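PDB 6KXD: ketosynthase from Streptomyces sp. MSC090213JE08, which probably catalyses the condensation of a fatty acyl-ACP with malonyl-ACP to a 3-oxoacyl-ACP, as the ketosynthase of the highly reducing type II polyketide synthase for ishigamide. Local coordinates for residues A[26-31]-A[346-351]; A[173-178]-A[398-403]; A[220-225]-A[298-303]; A[276-281]-A[317-322]; A[327-332]-A[359-364]. All blocks are in the same frame, centred on the assembly; numbering follows the deposited sequence.

Interaction 1 of 5, residues A[26-31]-A[346-351]; sequences EEYTAG and AIACGL
Tyr28 of helix 24-34 reaches across to Ile347, Ala348 and Leu351 of helix 341-355. The two short helix segments cross at -82°, with their axes 10.5 Å apart at the closest point.

Apolar contacts carry most of the pairing. Tyr28 CG lies anti to the backbone N (chi1 -176°), and its CB already points at the other helix. The CD2-CE2 side of the ring does the touching. Tyr28 CE2 lies 3.8 Å from Ile347 CG2. Tyr28 CD2 lies 3.7 Å from Leu351 CD1. Both methyl groups approach the ring at a slant. Ala348 N lies at the ring edge, near its plane, and Ala348 CB is 3.8 Å from Tyr28 OH.

Polar atoms also meet this surface, but no hydrogen bond runs between the segments. Thr29 OG1 packs on the end of Leu351, 3.3 Å from its CD1 and 3.5 Å from its CD2. This hydroxyl is satisfied by Val25 O, one turn back in its own helix. Tyr28 OH bonds to Leu344 O, one turn before Ala348, so the tip of the ring is tied to helix 341-355. An alanine at Tyr28 would probably leave Leu344 O without its hydroxyl partner and open a gap beside Ile347 CG2 and Leu351 CD1.

Tyr28 and Ile347 both also rest on Val17 of strand 10-19. Buried helix 341-355, met by helix 24-34 after the short strand 22-23, is consistent with the layered thiolase fold, in which helices are buried between two sheets.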
# COMPACT_ATOMS: atom_id res chain seq x y z
N GLU A 26 -5.89 -10.78 -24.53
CA GLU A 26 -5.47 -11.29 -25.85
C GLU A 26 -4.18 -10.61 -26.30
O GLU A 26 -3.20 -11.29 -26.53
CB GLU A 26 -6.52 -11.05 -26.94
CG GLU A 26 -7.39 -12.25 -27.23
CD GLU A 26 -8.36 -11.94 -28.35
OE1 GLU A 26 -7.91 -11.82 -29.52
OE2 GLU A 26 -9.56 -11.75 -28.04
N GLU A 27 -4.22 -9.28 -26.42
CA GLU A 27 -3.08 -8.44 -26.80
C GLU A 27 -1.87 -8.77 -25.91
O GLU A 27 -0.74 -8.73 -26.36
CB GLU A 27 -3.40 -6.96 -26.64
CG GLU A 27 -3.76 -6.19 -27.90
CD GLU A 27 -3.07 -4.83 -27.98
OE1 GLU A 27 -2.15 -4.68 -28.81
OE2 GLU A 27 -3.44 -3.92 -27.21
N TYR A 28 -2.12 -9.08 -24.63
CA TYR A 28 -1.03 -9.22 -23.66
C TYR A 28 -0.42 -10.60 -23.78
O TYR A 28 0.79 -10.73 -23.79
CB TYR A 28 -1.53 -8.99 -22.23
CG TYR A 28 -0.45 -9.01 -21.17
CD1 TYR A 28 0.59 -8.11 -21.22
CD2 TYR A 28 -0.52 -9.87 -20.09
CE1 TYR A 28 1.58 -8.08 -20.23
CE2 TYR A 28 0.44 -9.86 -19.09
CZ TYR A 28 1.50 -8.98 -19.18
OH TYR A 28 2.44 -8.94 -18.18
N THR A 29 -1.26 -11.63 -23.91
CA THR A 29 -0.77 -12.95 -24.18
C THR A 29 0.07 -12.94 -25.48
O THR A 29 1.06 -13.68 -25.57
CB THR A 29 -1.91 -13.96 -24.30
OG1 THR A 29 -2.76 -13.80 -23.17
CG2 THR A 29 -1.39 -15.38 -24.38
N ALA A 30 -0.33 -12.12 -26.46
CA ALA A 30 0.38 -12.02 -27.75
C ALA A 30 1.75 -11.41 -27.50
O ALA A 30 2.76 -11.98 -27.92
CB ALA A 30 -0.38 -11.17 -28.76
N GLY A 31 1.76 -10.26 -26.81
CA GLY A 31 2.98 -9.51 -26.53
C GLY A 31 3.99 -10.38 -25.82
O GLY A 31 5.17 -10.38 -26.17
N ALA A 346 2.26 -11.46 -12.50
CA ALA A 346 1.31 -12.46 -12.08
C ALA A 346 0.42 -12.90 -13.25
O ALA A 346 0.09 -14.08 -13.36
CB ALA A 346 0.46 -11.94 -10.93
N ILE A 347 -0.06 -11.93 -14.03
CA ILE A 347 -0.97 -12.24 -15.12
C ILE A 347 -0.19 -13.07 -16.16
O ILE A 347 -0.68 -14.10 -16.62
CB ILE A 347 -1.61 -10.99 -15.72
CG1 ILE A 347 -2.54 -10.35 -14.69
CG2 ILE A 347 -2.39 -11.33 -17.00
CD1 ILE A 347 -3.05 -8.99 -15.11
N ALA A 348 1.03 -12.63 -16.48
CA ALA A 348 1.91 -13.35 -17.39
C ALA A 348 2.07 -14.80 -16.92
O ALA A 348 1.95 -15.74 -17.73
CB ALA A 348 3.21 -12.62 -17.50
N CYS A 349 2.23 -14.99 -15.61
CA CYS A 349 2.34 -16.30 -14.98
C CYS A 349 1.07 -17.12 -15.13
O CYS A 349 1.15 -18.34 -15.36
CB CYS A 349 2.68 -16.19 -13.50
SG CYS A 349 4.39 -15.69 -13.28
N GLY A 350 -0.08 -16.47 -14.96
CA GLY A 350 -1.30 -17.18 -15.09
C GLY A 350 -1.52 -17.60 -16.53
O GLY A 350 -2.05 -18.68 -16.80
N LEU A 351 -1.16 -16.71 -17.45
CA LEU A 351 -1.36 -16.92 -18.89
C LEU A 351 -0.38 -18.00 -19.37
O LEU A 351 -0.70 -18.84 -20.26
CB LEU A 351 -1.13 -15.59 -19.59
CG LEU A 351 -2.27 -14.59 -19.46
CD1 LEU A 351 -1.88 -13.26 -20.08
CD2 LEU A 351 -3.56 -15.13 -20.07

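Interaction 2 of 5, residues A[173-178]-A[398-403]; sequences GNYSVG and NNAVLI
Asn174 and Tyr175 of helix 172-185 press on Ala400 and Asn398 of strand 398-405, and this is the tight, polar part of the contact. Asn174 ND2 donates to Ala400 O at 3.0 Å, with an N-H...O angle of 157°. The acceptor lies in the amide plane of Asn174, while the donor stands above the carbonyl plane of Ala400. Ser392 OG also bonds to Ala400 O. Asn174 OD1 is held by Asn390 ND2, so both ends of the amide are fixed and its rotation is set. A leucine in place of Asn174 would probably leave Asn390 ND2 without this acceptor and Ala400 O without its amide donor.

Ala400 CB sits 3.7 Å from Asn174 CB and 3.5 Å from Tyr175 CD1, filling the angle between the two side chains. Tyr175 OH comes within 3.2 Å of Asn398 CB. In the thiolase fold a central helix lies buried on the sheet in this way, here with an axis angle of 56° to the strand.

The other end is apolar. Leu402 CB and CD2 each lie 3.5 Å from Asn174 OD1. Val177 CG1 touches Leu402 CD1 at 3.7 Å, the side chains crossing at about a right angle. Past Leu402, Ile403 makes no contact with the helix segment. None of the touching residues faces solvent. Beyond Tyr175 lies the subunit interface: Tyr175 OH bonds to Asn171 O of the other chain, and Asn398 ND2 to Asn171 OD1 of that chain.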
# COMPACT_ATOMS: atom_id res chain seq x y z
N GLY A 173 1.90 -5.42 -6.48
CA GLY A 173 0.96 -6.33 -7.16
C GLY A 173 0.84 -7.69 -6.48
O GLY A 173 -0.20 -8.16 -6.24
N ASN A 174 1.97 -8.29 -6.13
CA ASN A 174 2.02 -9.55 -5.46
C ASN A 174 1.45 -9.43 -4.04
O ASN A 174 0.74 -10.32 -3.58
CB ASN A 174 3.45 -10.08 -5.37
CG ASN A 174 3.83 -10.97 -6.53
OD1 ASN A 174 2.99 -11.24 -7.40
ND2 ASN A 174 5.11 -11.35 -6.59
N TYR A 175 1.79 -8.34 -3.35
CA TYR A 175 1.17 -8.11 -2.03
C TYR A 175 -0.34 -8.10 -2.14
O TYR A 175 -1.06 -8.65 -1.28
CB TYR A 175 1.55 -6.77 -1.43
CG TYR A 175 2.84 -6.75 -0.68
CD1 TYR A 175 4.06 -6.86 -1.33
CD2 TYR A 175 2.84 -6.57 0.69
CE1 TYR A 175 5.24 -6.79 -0.62
CE2 TYR A 175 4.01 -6.48 1.41
CZ TYR A 175 5.22 -6.59 0.74
OH TYR A 175 6.36 -6.51 1.50
N SER A 176 -0.81 -7.44 -3.20
CA SER A 176 -2.25 -7.22 -3.38
C SER A 176 -2.96 -8.54 -3.68
O SER A 176 -4.02 -8.81 -3.13
CB SER A 176 -2.48 -6.16 -4.46
OG SER A 176 -2.03 -4.88 -4.05
N VAL A 177 -2.38 -9.36 -4.58
CA VAL A 177 -2.92 -10.65 -4.91
C VAL A 177 -2.93 -11.52 -3.65
O VAL A 177 -3.92 -12.19 -3.36
CB VAL A 177 -2.13 -11.32 -6.06
CG1 VAL A 177 -2.54 -12.76 -6.25
CG2 VAL A 177 -2.25 -10.57 -7.38
N GLY A 178 -1.83 -11.50 -2.91
CA GLY A 178 -1.70 -12.24 -1.68
C GLY A 178 -2.76 -11.83 -0.66
O GLY A 178 -3.38 -12.67 -0.01
N ASN A 398 11.15 -5.05 0.83
CA ASN A 398 9.89 -5.66 0.80
C ASN A 398 9.92 -6.72 -0.30
O ASN A 398 10.11 -6.36 -1.46
CB ASN A 398 8.80 -4.65 0.47
CG ASN A 398 8.40 -3.76 1.63
OD1 ASN A 398 7.39 -3.09 1.51
ND2 ASN A 398 9.11 -3.76 2.76
N ASN A 399 9.78 -7.97 0.08
CA ASN A 399 9.71 -9.03 -0.88
C ASN A 399 8.37 -9.72 -0.78
O ASN A 399 7.86 -9.99 0.32
CB ASN A 399 10.81 -10.08 -0.67
CG ASN A 399 12.18 -9.48 -0.58
OD1 ASN A 399 12.72 -8.95 -1.56
ND2 ASN A 399 12.77 -9.54 0.62
N ALA A 400 7.81 -10.05 -1.95
CA ALA A 400 6.62 -10.82 -2.07
C ALA A 400 6.78 -11.79 -3.26
O ALA A 400 7.09 -11.39 -4.35
CB ALA A 400 5.42 -9.94 -2.30
N VAL A 401 6.47 -13.05 -2.98
CA VAL A 401 6.57 -14.13 -3.95
C VAL A 401 5.23 -14.83 -4.00
O VAL A 401 4.65 -15.16 -2.95
CB VAL A 401 7.71 -15.09 -3.54
CG1 VAL A 401 7.79 -16.23 -4.53
CG2 VAL A 401 9.02 -14.34 -3.41
N LEU A 402 4.69 -14.98 -5.21
CA LEU A 402 3.41 -15.54 -5.46
C LEU A 402 3.57 -16.83 -6.26
O LEU A 402 4.38 -16.86 -7.18
CB LEU A 402 2.61 -14.51 -6.25
CG LEU A 402 1.26 -14.95 -6.81
CD1 LEU A 402 0.25 -15.06 -5.70
CD2 LEU A 402 0.80 -13.97 -7.89
N ILE A 403 2.80 -17.84 -5.86
CA ILE A 403 2.78 -19.15 -6.50
C ILE A 403 1.38 -19.39 -7.03
O ILE A 403 0.40 -19.42 -6.25
CB ILE A 403 3.20 -20.30 -5.56
CG1 ILE A 403 4.48 -20.04 -4.76
CG2 ILE A 403 3.29 -21.59 -6.35
CD1 ILE A 403 5.74 -19.84 -5.56

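Interaction 3 of 5, residues A[220-225]-A[298-303]; sequences RPFDKD and ISAHGT
Phe222, whose ring tip meets Ala300, has a positive phi (75°) at the third position of a type II turn, a place often taken by glycine. Asp223 N closes the turn on Arg220 O at 3.1 Å. Across from it stands a glycine, Gly302, also with positive phi. Gly302 packs where there is little room beside Phe222 CE2.

No hydrogen bond joins the segments; the pairing is van der Waals contact. Phe222 CG is anti to the carbonyl carbon (chi1 -59°), and from there the ring extends to Ala300. Phe222 CZ lies 3.7 Å from Ala300 CB, which sits at the ring edge, in its plane. Gly302 CA is 4.2 Å from the same CZ. Beside it, Pro221 CG packs on Gly302 O at 3.6 Å. Further along, Asp225 N bonds to Asp223 OD1 at 2.8 Å, an Asx turn.

His301, Gly302 and Thr303 begin the His-Gly-Thr-Gly-Thr sequence known from beta-ketoacyl synthases. Helix 306-320 braces both sides: Asp309 OD2 takes Phe222 N, and the carboxylate of Glu312 takes the backbone N of His301 and of Gly302. Strand 297-299 leads into the loop, between strands 326-328 and 387-394 of the large sheet, and Phe222 rests on Thr327 of the former.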
# COMPACT_ATOMS: atom_id res chain seq x y z
N ARG A 220 18.23 -5.60 -20.29
CA ARG A 220 18.81 -6.90 -20.50
C ARG A 220 18.94 -7.66 -19.19
O ARG A 220 20.05 -7.81 -18.68
CB ARG A 220 20.21 -6.76 -21.12
CG ARG A 220 20.30 -5.89 -22.35
CD ARG A 220 21.67 -6.07 -23.01
NE ARG A 220 21.93 -5.04 -23.99
CZ ARG A 220 21.58 -5.11 -25.27
NH1 ARG A 220 20.75 -6.05 -25.69
NH2 ARG A 220 22.06 -4.24 -26.13
N PRO A 221 17.83 -8.14 -18.59
CA PRO A 221 17.90 -8.89 -17.34
C PRO A 221 18.74 -10.16 -17.45
O PRO A 221 18.53 -11.02 -18.33
CB PRO A 221 16.43 -9.20 -17.01
CG PRO A 221 15.70 -8.07 -17.67
CD PRO A 221 16.43 -7.94 -19.00
N PHE A 222 19.67 -10.25 -16.50
CA PHE A 222 20.57 -11.38 -16.29
C PHE A 222 21.67 -11.38 -17.36
O PHE A 222 22.48 -12.30 -17.38
CB PHE A 222 19.82 -12.71 -16.26
CG PHE A 222 18.77 -12.77 -15.17
CD1 PHE A 222 19.15 -12.75 -13.83
CD2 PHE A 222 17.42 -12.80 -15.47
CE1 PHE A 222 18.20 -12.77 -12.82
CE2 PHE A 222 16.48 -12.84 -14.46
CZ PHE A 222 16.87 -12.82 -13.14
N ASP A 223 21.73 -10.34 -18.18
CA ASP A 223 22.77 -10.23 -19.18
C ASP A 223 24.04 -9.74 -18.48
O ASP A 223 23.95 -8.94 -17.56
CB ASP A 223 22.36 -9.27 -20.28
CG ASP A 223 23.29 -9.27 -21.49
OD1 ASP A 223 24.35 -8.62 -21.39
OD2 ASP A 223 22.92 -9.93 -22.49
N LYS A 224 25.20 -10.19 -18.97
CA LYS A 224 26.50 -9.86 -18.46
C LYS A 224 26.74 -8.35 -18.56
O LYS A 224 27.39 -7.78 -17.68
CB LYS A 224 27.56 -10.69 -19.18
CG LYS A 224 28.97 -10.62 -18.60
CD LYS A 224 30.02 -11.34 -19.45
CE LYS A 224 31.37 -11.46 -18.77
NZ LYS A 224 32.24 -10.30 -19.09
N ASP A 225 26.19 -7.67 -19.58
CA ASP A 225 26.43 -6.21 -19.74
C ASP A 225 25.13 -5.42 -19.57
O ASP A 225 25.07 -4.27 -20.01
CB ASP A 225 27.13 -5.86 -21.06
CG ASP A 225 28.27 -6.82 -21.37
OD1 ASP A 225 29.31 -6.75 -20.66
OD2 ASP A 225 28.09 -7.66 -22.29
N ILE A 298 10.28 -19.62 -12.73
CA ILE A 298 10.21 -18.44 -11.92
C ILE A 298 10.08 -17.27 -12.87
O ILE A 298 10.88 -17.13 -13.81
CB ILE A 298 11.47 -18.32 -11.05
CG1 ILE A 298 11.62 -19.54 -10.14
CG2 ILE A 298 11.47 -16.99 -10.29
CD1 ILE A 298 13.01 -19.75 -9.57
N SER A 299 9.05 -16.45 -12.64
CA SER A 299 8.97 -15.10 -13.16
C SER A 299 9.73 -14.20 -12.17
O SER A 299 9.25 -13.93 -11.04
CB SER A 299 7.54 -14.64 -13.33
OG SER A 299 7.49 -13.25 -13.60
N ALA A 300 10.94 -13.82 -12.56
CA ALA A 300 11.89 -13.13 -11.74
C ALA A 300 11.47 -11.67 -11.57
O ALA A 300 10.81 -11.13 -12.43
CB ALA A 300 13.26 -13.22 -12.34
N HIS A 301 11.85 -11.08 -10.44
CA HIS A 301 11.78 -9.64 -10.26
C HIS A 301 12.61 -8.99 -11.37
O HIS A 301 12.19 -8.01 -12.01
CB HIS A 301 12.27 -9.23 -8.88
CG HIS A 301 12.26 -7.75 -8.68
ND1 HIS A 301 11.11 -6.98 -8.82
CD2 HIS A 301 13.23 -6.90 -8.30
CE1 HIS A 301 11.43 -5.73 -8.59
NE2 HIS A 301 12.71 -5.66 -8.25
N GLY A 302 13.80 -9.56 -11.59
CA GLY A 302 14.61 -9.34 -12.83
C GLY A 302 14.41 -7.99 -13.48
O GLY A 302 13.83 -7.90 -14.56
N THR A 303 14.94 -6.95 -12.84
CA THR A 303 14.83 -5.59 -13.28
C THR A 303 15.88 -5.23 -14.35
O THR A 303 15.69 -4.27 -15.09
CB THR A 303 15.01 -4.65 -12.09
OG1 THR A 303 16.30 -4.97 -11.56
CG2 THR A 303 13.91 -4.82 -11.07

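Interaction 4 of 5, residues A[276-281]-A[317-322]; sequences GIARGI and VDVYGD
Helix packs on helix in the C-terminal half of the thiolase fold, where Ala278 and Ile281 of helix 274-288 meet Val319 and Tyr320 at the end of helix 306-320. Val319 packs against both Ala278 and Ile281 with its two methyls. Its CG1 is anti to the backbone N (chi1 165°) and lies 3.8 Å from Ile281 CG2. Its CG2 sits chiefly on Ala278, 3.7 Å from Ala278 CB, and the same methyl is 3.6 Å from Ala278 O.

Ile281 CG2 also touches the Tyr320 ring, 4.0 Å from CE2, the two side chains crossing at about a right angle. The ring reaches on past it, and Tyr320 OH bonds to Gln389 OE1. At Asp318 the packing thins: its CB stands 4.4 Å from Ala278 CB. The carboxylate of Asp318 makes a salt bridge with Arg274, at the start of helix 274-288, so a charge pair supplements the apolar contact. Gly321, with positive phi, then takes the chain out of the helix.

Both helices lie against the large sheet. Ile281 rests on Gln389 and Asn391 of strand 387-394, and on Ile316 of the facing helix. Ala315 of that helix packs on Ile277 and Ala278.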
# COMPACT_ATOMS: atom_id res chain seq x y z
N GLY A 276 16.79 -12.29 2.28
CA GLY A 276 15.43 -11.79 2.28
C GLY A 276 14.61 -12.35 1.13
O GLY A 276 13.50 -12.87 1.30
N ILE A 277 15.16 -12.29 -0.08
CA ILE A 277 14.46 -12.89 -1.23
C ILE A 277 14.27 -14.40 -1.00
O ILE A 277 13.21 -14.95 -1.24
CB ILE A 277 15.19 -12.60 -2.55
CG1 ILE A 277 15.35 -11.10 -2.78
CG2 ILE A 277 14.47 -13.28 -3.71
CD1 ILE A 277 16.15 -10.76 -3.99
N ALA A 278 15.34 -15.08 -0.56
CA ALA A 278 15.27 -16.52 -0.38
C ALA A 278 14.18 -16.87 0.65
O ALA A 278 13.39 -17.78 0.45
CB ALA A 278 16.64 -17.05 0.02
N ARG A 279 14.10 -16.11 1.74
CA ARG A 279 13.07 -16.35 2.76
C ARG A 279 11.67 -16.23 2.15
O ARG A 279 10.81 -16.98 2.46
CB ARG A 279 13.25 -15.38 3.93
CG ARG A 279 14.09 -15.93 5.07
CD ARG A 279 14.03 -15.08 6.34
NE ARG A 279 12.83 -14.24 6.46
CZ ARG A 279 11.65 -14.65 6.94
NH1 ARG A 279 11.49 -15.86 7.44
NH2 ARG A 279 10.63 -13.82 6.89
N GLY A 280 11.46 -15.20 1.36
CA GLY A 280 10.19 -14.98 0.69
C GLY A 280 9.81 -16.14 -0.21
O GLY A 280 8.69 -16.63 -0.17
N ILE A 281 10.78 -16.62 -0.98
CA ILE A 281 10.52 -17.77 -1.86
C ILE A 281 10.12 -18.96 -0.99
O ILE A 281 9.11 -19.59 -1.25
CB ILE A 281 11.73 -18.06 -2.78
CG1 ILE A 281 12.01 -16.88 -3.71
CG2 ILE A 281 11.52 -19.34 -3.56
CD1 ILE A 281 13.30 -16.99 -4.49
N VAL A 317 19.18 -19.66 -6.37
CA VAL A 317 20.10 -20.79 -6.30
C VAL A 317 20.19 -21.28 -4.85
O VAL A 317 20.26 -22.49 -4.60
CB VAL A 317 21.47 -20.42 -6.90
CG1 VAL A 317 22.51 -21.50 -6.63
CG2 VAL A 317 21.39 -20.13 -8.39
N ASP A 318 20.15 -20.36 -3.86
CA ASP A 318 20.09 -20.78 -2.47
C ASP A 318 18.91 -21.71 -2.23
O ASP A 318 19.05 -22.70 -1.53
CB ASP A 318 19.92 -19.63 -1.48
CG ASP A 318 21.19 -18.86 -1.20
OD1 ASP A 318 22.26 -19.33 -1.62
OD2 ASP A 318 21.08 -17.80 -0.55
N VAL A 319 17.73 -21.36 -2.76
CA VAL A 319 16.55 -22.05 -2.42
C VAL A 319 16.45 -23.36 -3.20
O VAL A 319 15.93 -24.34 -2.71
CB VAL A 319 15.31 -21.18 -2.67
CG1 VAL A 319 14.05 -22.02 -2.65
CG2 VAL A 319 15.25 -20.03 -1.66
N TYR A 320 16.86 -23.34 -4.46
CA TYR A 320 16.56 -24.43 -5.37
C TYR A 320 17.75 -25.37 -5.52
O TYR A 320 17.61 -26.38 -6.16
CB TYR A 320 16.15 -23.89 -6.74
CG TYR A 320 14.73 -23.38 -6.76
CD1 TYR A 320 13.69 -24.24 -7.07
CD2 TYR A 320 14.42 -22.08 -6.42
CE1 TYR A 320 12.37 -23.80 -7.07
CE2 TYR A 320 13.12 -21.63 -6.42
CZ TYR A 320 12.09 -22.49 -6.74
OH TYR A 320 10.79 -22.09 -6.75
N GLY A 321 18.89 -24.99 -4.94
CA GLY A 321 20.17 -25.58 -5.31
C GLY A 321 20.60 -25.14 -6.70
O GLY A 321 20.00 -24.24 -7.32
N ASP A 322 21.61 -25.83 -7.22
CA ASP A 322 22.40 -25.35 -8.33
C ASP A 322 21.75 -25.75 -9.67
O ASP A 322 22.23 -25.31 -10.73
CB ASP A 322 23.86 -25.77 -8.10
CG ASP A 322 24.43 -25.16 -6.82
OD1 ASP A 322 24.17 -23.98 -6.56
OD2 ASP A 322 25.16 -25.87 -6.08

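Interaction 5 of 5, residues A[327-332]-A[359-364]; sequences TVAVKS and PPTINH
The amide of Asn363 is the one flat side-chain group that touches across this contact, and it comes with its nitrogen: ND2 is 3.7 Å from Ser332 O, with no hydrogen bond. That nitrogen bonds to Val219 O instead. No aromatic ring takes part. The puckered ring of Pro359 meets two valines, its CG lying 4.2 Å from Val328 CG2 and 4.3 Å from Val330 CG2.

Two hydroxyls join the backbones. Thr361 OG1 accepts from Ala329 N at 3.0 Å, with an N-H...O angle of 152°. It also bonds to Val375 O, so one hydroxyl joins Ala329 N to Val375 O. Ser332 OG accepts from Ile362 N at 3.0 Å, nearly straight at 168°. Its chi1 of 63° turns it back toward Ala329 O, to which it donates at 2.7 Å, nearly along the C=O axis. Ser332 N bonds to Ala329 O too, so this oxygen is gripped twice by one residue.

The contact joins the Lys-Ser sequence known from beta-ketoacyl synthases, with Lys331 NZ bonded to His301 O, to the loop after strand 357-358. Ser332, in helix 331-334, lies close against residues 360-362. The bonds run in one direction, from Ile362 N to Ser332 OG to Ala329 O, which fixes the hydroxyl's rotation. Pro359 O is buried against Val328 CB, 3.5 Å away, with no polar partner in the model, which is likely to be unfavourable.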
# COMPACT_ATOMS: atom_id res chain seq x y z
N THR A 327 14.24 -19.25 -15.22
CA THR A 327 14.03 -18.02 -14.53
C THR A 327 14.04 -16.91 -15.58
O THR A 327 15.05 -16.56 -16.13
CB THR A 327 15.07 -17.84 -13.42
OG1 THR A 327 14.89 -18.89 -12.47
CG2 THR A 327 15.00 -16.48 -12.75
N VAL A 328 12.87 -16.32 -15.80
CA VAL A 328 12.65 -15.36 -16.83
C VAL A 328 12.25 -14.01 -16.23
O VAL A 328 11.70 -13.95 -15.12
CB VAL A 328 11.56 -15.86 -17.79
CG1 VAL A 328 11.82 -17.30 -18.20
CG2 VAL A 328 10.15 -15.72 -17.22
N ALA A 329 12.52 -12.96 -16.99
CA ALA A 329 12.32 -11.57 -16.59
C ALA A 329 11.41 -10.86 -17.60
O ALA A 329 11.86 -10.29 -18.57
CB ALA A 329 13.64 -10.88 -16.42
N VAL A 330 10.11 -10.80 -17.26
CA VAL A 330 9.06 -10.10 -18.01
C VAL A 330 9.38 -8.62 -18.21
O VAL A 330 8.98 -8.02 -19.21
CB VAL A 330 7.71 -10.31 -17.29
CG1 VAL A 330 6.59 -9.44 -17.84
CG2 VAL A 330 7.31 -11.77 -17.32
N LYS A 331 10.14 -8.01 -17.28
CA LYS A 331 10.51 -6.62 -17.39
C LYS A 331 11.45 -6.38 -18.58
O LYS A 331 11.68 -5.24 -18.97
CB LYS A 331 11.20 -6.13 -16.11
CG LYS A 331 10.30 -6.07 -14.88
CD LYS A 331 10.99 -5.53 -13.67
CE LYS A 331 10.08 -5.46 -12.46
NZ LYS A 331 9.70 -6.82 -12.03
N SER A 332 12.01 -7.46 -19.12
CA SER A 332 12.80 -7.32 -20.34
C SER A 332 11.88 -6.72 -21.41
O SER A 332 12.30 -5.83 -22.11
CB SER A 332 13.41 -8.60 -20.76
OG SER A 332 12.42 -9.56 -21.09
N PRO A 359 7.32 -17.10 -21.10
CA PRO A 359 7.64 -15.89 -21.82
C PRO A 359 9.13 -15.68 -21.71
O PRO A 359 9.75 -16.14 -20.74
CB PRO A 359 6.85 -14.80 -21.10
CG PRO A 359 6.75 -15.31 -19.68
CD PRO A 359 6.62 -16.81 -19.83
N PRO A 360 9.74 -14.97 -22.69
CA PRO A 360 11.19 -14.85 -22.76
C PRO A 360 11.78 -13.69 -21.96
O PRO A 360 11.11 -12.66 -21.74
CB PRO A 360 11.47 -14.52 -24.24
CG PRO A 360 10.21 -13.82 -24.70
CD PRO A 360 9.07 -14.33 -23.83
N THR A 361 13.06 -13.86 -21.60
CA THR A 361 13.92 -12.76 -21.26
C THR A 361 14.57 -12.27 -22.56
O THR A 361 15.48 -12.94 -23.09
CB THR A 361 14.98 -13.17 -20.23
OG1 THR A 361 14.35 -13.93 -19.21
CG2 THR A 361 15.74 -11.98 -19.69
N ILE A 362 14.11 -11.12 -23.06
CA ILE A 362 14.51 -10.58 -24.35
C ILE A 362 15.73 -9.67 -24.16
O ILE A 362 16.21 -9.51 -23.05
CB ILE A 362 13.32 -9.87 -25.03
CG1 ILE A 362 13.02 -8.48 -24.43
CG2 ILE A 362 12.12 -10.78 -25.01
CD1 ILE A 362 12.07 -7.61 -25.27
N ASN A 363 16.25 -9.14 -25.27
CA ASN A 363 17.48 -8.37 -25.33
C ASN A 363 18.64 -9.14 -24.67
O ASN A 363 19.56 -8.54 -24.13
CB ASN A 363 17.30 -6.98 -24.69
CG ASN A 363 16.04 -6.27 -25.13
OD1 ASN A 363 15.69 -6.31 -26.30
ND2 ASN A 363 15.34 -5.62 -24.20
N HIS A 364 18.58 -10.48 -24.72
CA HIS A 364 19.57 -11.32 -24.06
C HIS A 364 20.68 -11.68 -25.05
O HIS A 364 20.45 -12.48 -25.99
CB HIS A 364 18.94 -12.58 -23.47
CG HIS A 364 19.79 -13.20 -22.40
ND1 HIS A 364 20.03 -12.56 -21.20
CD2 HIS A 364 20.47 -14.36 -22.35
CE1 HIS A 364 20.80 -13.32 -20.45
NE2 HIS A 364 21.07 -14.43 -21.12

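Overall arrangement
All five contacts lie within the ketosynthase region of one chain. Interactions 3 and 5 are closest, with centres about 7 Å apart. They share neighbouring strands 297-299 and 326-328, and the bond from Ala300 N to Val328 O probably joins them. Interaction 4 covers the same sheet from outside, touching interaction 3 through Ile298 and Tyr320 and interaction 2 through Val401. Interaction 1 meets interactions 2, 3 and 5 through helix 341-355. Along the chain, interactions 3 and 4 are nested inside interactions 1 and 2, and interaction 5 inside interaction 2. Interactions 1 and 2 cross, as do 3 and 4, and 1 and 5, so distant parts of the sequence are interleaved, consistent with a thiolase fold.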